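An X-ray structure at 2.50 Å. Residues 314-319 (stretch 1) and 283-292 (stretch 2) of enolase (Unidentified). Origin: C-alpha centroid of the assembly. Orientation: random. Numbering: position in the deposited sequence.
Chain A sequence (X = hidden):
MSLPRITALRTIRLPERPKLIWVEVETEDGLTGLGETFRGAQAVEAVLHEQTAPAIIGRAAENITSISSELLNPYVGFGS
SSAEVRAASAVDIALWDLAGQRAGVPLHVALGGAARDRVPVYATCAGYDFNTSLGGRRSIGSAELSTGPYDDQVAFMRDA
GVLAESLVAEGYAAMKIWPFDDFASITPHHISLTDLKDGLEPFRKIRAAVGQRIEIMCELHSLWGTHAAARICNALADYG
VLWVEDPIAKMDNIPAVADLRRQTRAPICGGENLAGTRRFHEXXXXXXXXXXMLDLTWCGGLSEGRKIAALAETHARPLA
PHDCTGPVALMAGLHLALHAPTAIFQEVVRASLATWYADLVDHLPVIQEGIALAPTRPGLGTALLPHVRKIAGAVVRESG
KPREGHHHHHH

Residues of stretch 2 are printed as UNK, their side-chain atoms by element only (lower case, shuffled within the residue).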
# COMPACT_ATOMS: atom_id res chain seq x y z
N THR A 314 -5.30 22.39 -0.33
CA THR A 314 -5.54 21.25 0.52
C THR A 314 -4.22 20.48 0.78
O THR A 314 -3.92 20.08 1.92
CB THR A 314 -6.65 20.35 -0.09
OG1 THR A 314 -7.91 21.03 0.02
CG2 THR A 314 -6.73 19.01 0.62
N HIS A 315 -3.43 20.30 -0.28
CA HIS A 315 -2.15 19.64 -0.15
C HIS A 315 -1.05 20.55 0.42
O HIS A 315 0.09 20.09 0.61
CB HIS A 315 -1.72 19.06 -1.49
CG HIS A 315 -2.48 17.85 -1.88
ND1 HIS A 315 -3.75 17.91 -2.43
CD2 HIS A 315 -2.18 16.53 -1.76
CE1 HIS A 315 -4.18 16.68 -2.67
NE2 HIS A 315 -3.25 15.83 -2.26
N ALA A 316 -1.38 21.81 0.71
CA ALA A 316 -0.39 22.82 1.13
C ALA A 316 0.76 23.06 0.13
O ALA A 316 1.85 23.46 0.54
CB ALA A 316 0.19 22.48 2.53
N ARG A 317 0.52 22.80 -1.15
CA ARG A 317 1.54 22.96 -2.19
C ARG A 317 1.43 24.31 -2.88
O ARG A 317 0.32 24.77 -3.12
CB ARG A 317 1.41 21.87 -3.25
CG ARG A 317 1.56 20.45 -2.73
CD ARG A 317 2.96 19.92 -2.92
NE ARG A 317 3.09 18.58 -2.37
CZ ARG A 317 4.24 18.06 -1.92
NH1 ARG A 317 5.36 18.77 -1.93
NH2 ARG A 317 4.25 16.84 -1.44
N PRO A 318 2.57 24.95 -3.20
CA PRO A 318 2.56 26.23 -3.89
C PRO A 318 2.24 26.15 -5.39
O PRO A 318 2.38 25.09 -6.02
CB PRO A 318 3.98 26.75 -3.67
CG PRO A 318 4.79 25.53 -3.59
CD PRO A 318 3.95 24.51 -2.90
N LEU A 319 1.87 27.29 -5.96
CA LEU A 319 1.29 27.33 -7.29
C LEU A 319 1.81 28.50 -8.12
O LEU A 319 2.13 29.56 -7.58
CB LEU A 319 -0.25 27.36 -7.15
CG LEU A 319 -1.20 27.48 -8.35
CD1 LEU A 319 -2.53 26.84 -7.99
CD2 LEU A 319 -1.40 28.93 -8.79
N UNK A 283 -1.53 13.75 -9.50
CA UNK A 283 -0.14 14.18 -9.34
C UNK A 283 0.10 14.46 -7.85
O UNK A 283 1.05 13.93 -7.25
s UNK A 283 1.48 16.74 -12.29
c UNK A 283 0.20 17.93 -11.97
c UNK A 283 0.17 15.45 -10.14
c UNK A 283 0.76 15.27 -11.54
N UNK A 284 -0.80 15.25 -7.27
CA UNK A 284 -0.69 15.69 -5.87
C UNK A 284 -0.76 14.55 -4.85
O UNK A 284 0.03 14.55 -3.89
c UNK A 284 -1.42 18.09 -6.19
c UNK A 284 -0.28 18.77 -5.41
c UNK A 284 -2.66 18.98 -6.31
c UNK A 284 -1.75 16.75 -5.55
N UNK A 285 -1.70 13.60 -5.05
CA UNK A 285 -1.86 12.46 -4.13
C UNK A 285 -0.70 11.50 -4.17
O UNK A 285 -0.46 10.80 -3.21
c UNK A 285 -3.13 11.66 -4.44
s UNK A 285 -4.60 12.51 -3.87
N UNK A 286 -0.02 11.45 -5.30
CA UNK A 286 1.08 10.53 -5.49
C UNK A 286 2.39 11.14 -4.99
O UNK A 286 3.42 10.49 -5.03
c UNK A 286 1.19 10.13 -6.98
N UNK A 287 2.34 12.38 -4.50
CA UNK A 287 3.55 13.07 -4.04
C UNK A 287 4.60 13.20 -5.17
O UNK A 287 5.83 13.11 -4.94
c UNK A 287 4.11 12.39 -2.78
o UNK A 287 2.95 13.97 -1.42
o UNK A 287 3.11 11.90 -0.65
c UNK A 287 3.34 12.78 -1.52
N UNK A 288 4.08 13.40 -6.39
CA UNK A 288 4.90 13.50 -7.59
C UNK A 288 5.55 14.88 -7.77
O UNK A 288 6.58 15.00 -8.47
c UNK A 288 4.06 13.13 -8.85
N UNK A 289 4.96 15.92 -7.16
CA UNK A 289 5.41 17.31 -7.42
C UNK A 289 5.55 18.19 -6.18
O UNK A 289 4.85 17.99 -5.18
c UNK A 289 4.52 18.04 -8.50
c UNK A 289 4.65 17.37 -9.86
c UNK A 289 3.05 18.12 -8.06
c UNK A 289 2.19 19.00 -8.99
N UNK A 290 6.46 19.16 -6.25
CA UNK A 290 6.63 20.14 -5.18
C UNK A 290 5.88 21.45 -5.50
O UNK A 290 5.57 22.23 -4.60
c UNK A 290 8.88 19.15 -4.52
o UNK A 290 8.82 18.81 -3.33
o UNK A 290 9.52 18.50 -5.38
c UNK A 290 8.12 20.40 -4.95
N UNK A 291 5.60 21.70 -6.78
CA UNK A 291 4.94 22.93 -7.18
C UNK A 291 3.93 22.60 -8.25
O UNK A 291 4.19 21.72 -9.09
c UNK A 291 9.26 23.92 -5.90
c UNK A 291 5.94 23.93 -7.79
c UNK A 291 7.05 24.33 -6.87
c UNK A 291 9.19 25.12 -5.20
c UNK A 291 8.05 25.93 -5.32
c UNK A 291 6.99 25.53 -6.16
c UNK A 291 8.19 23.54 -6.74
N UNK A 292 2.80 23.30 -8.22
CA UNK A 292 1.77 23.17 -9.26
C UNK A 292 1.84 24.33 -10.26
O UNK A 292 1.82 25.49 -9.88
c UNK A 292 0.36 23.09 -8.62
c UNK A 292 0.27 21.90 -7.64
c UNK A 292 -0.73 22.99 -9.69
O HOH W 1 1.23 16.45 -2.53
O HOH W 2 6.37 21.54 -2.15

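Position 283 carries three carbons and a sulfur in an unbranched chain, with a carbon beyond the sulfur. This is a thioether, hence Met-283. It lies in a helix and its side chain is out of reach of stretch 1.

Position 284 has four carbons forked at the second. Its CB sits 3.6 Å from the centroid of the His-315 ring and 5° off the ring normal, a CH-pi contact over the face, and a terminal carbon lies 3.7 Å from Arg-317 CG. The fork is the leucine pattern, Leu-284.

At position 285 one carbon carries one sulfur, which identifies Cys-285. Its CB points away from stretch 1, yet SG is 5.0 Å from the His-315 ring centroid and 80° off the normal, placing it at the ring edge.

A single carbon at position 286, with no contact, gives Ala-286.

Position 287 has two carbons, the second bearing two oxygens: a carboxylate on a short stem, Asp-287. Its positive phi (59°) ends the helix in a Schellman motif, with Asp-287 N bonded to Leu-284 O (3.2 Å) and the backbone N of position 288 bonded to Met-283 O (3.2 Å). Asp-287 OD1 forms a salt bridge with Arg-317 NH2 at 3.2 Å, including a weak hydrogen bond (133°).

Position 288, again one carbon, is Ala-288; its CB points away.

Four carbons forked at the first, one arm two carbons long, make position 289 Ile-289. Its backbone O lies over a face of the Arg-317 guanidinium, 3.3 Å from CZ, an approach that gives NE and NH1 poor hydrogen-bond angles.

Position 290 repeats the two-carbon, two-oxygen pattern: Asp-290. OD1 makes a long salt bridge to Arg-317 NH1 (3.7 Å), and its backbone O is 3.3 Å from Pro-318 CD.

Position 291 shows one carbon and a six-carbon ring with no oxygen, so Phe-291; CD1 meets Pro-318 CG at 3.4 Å.

Position 292 has one carbon bearing two more, the valine fork. Val-292 N donates to Pro-318 O at 2.9 Å and 178°.

The contact buries 559 Å² and changes character along its length. His-315 packs against the helix end, while Arg-317 spans the turn between two carboxylates. Two waters extend its reach: water 1 accepts from Arg-317 NE (2.8 Å) and water 2 links Arg-317 NH1 (3.0 Å) to Asp-290 O (2.7 Å). Leu-319 pairs with Val-292 in a parallel bridge, their side chains on the same sheet face, and the nearly linear Val-292 N to Pro-318 O bond accompanies it.

Stretch 2, residues 283-292: MLCADAIDFV
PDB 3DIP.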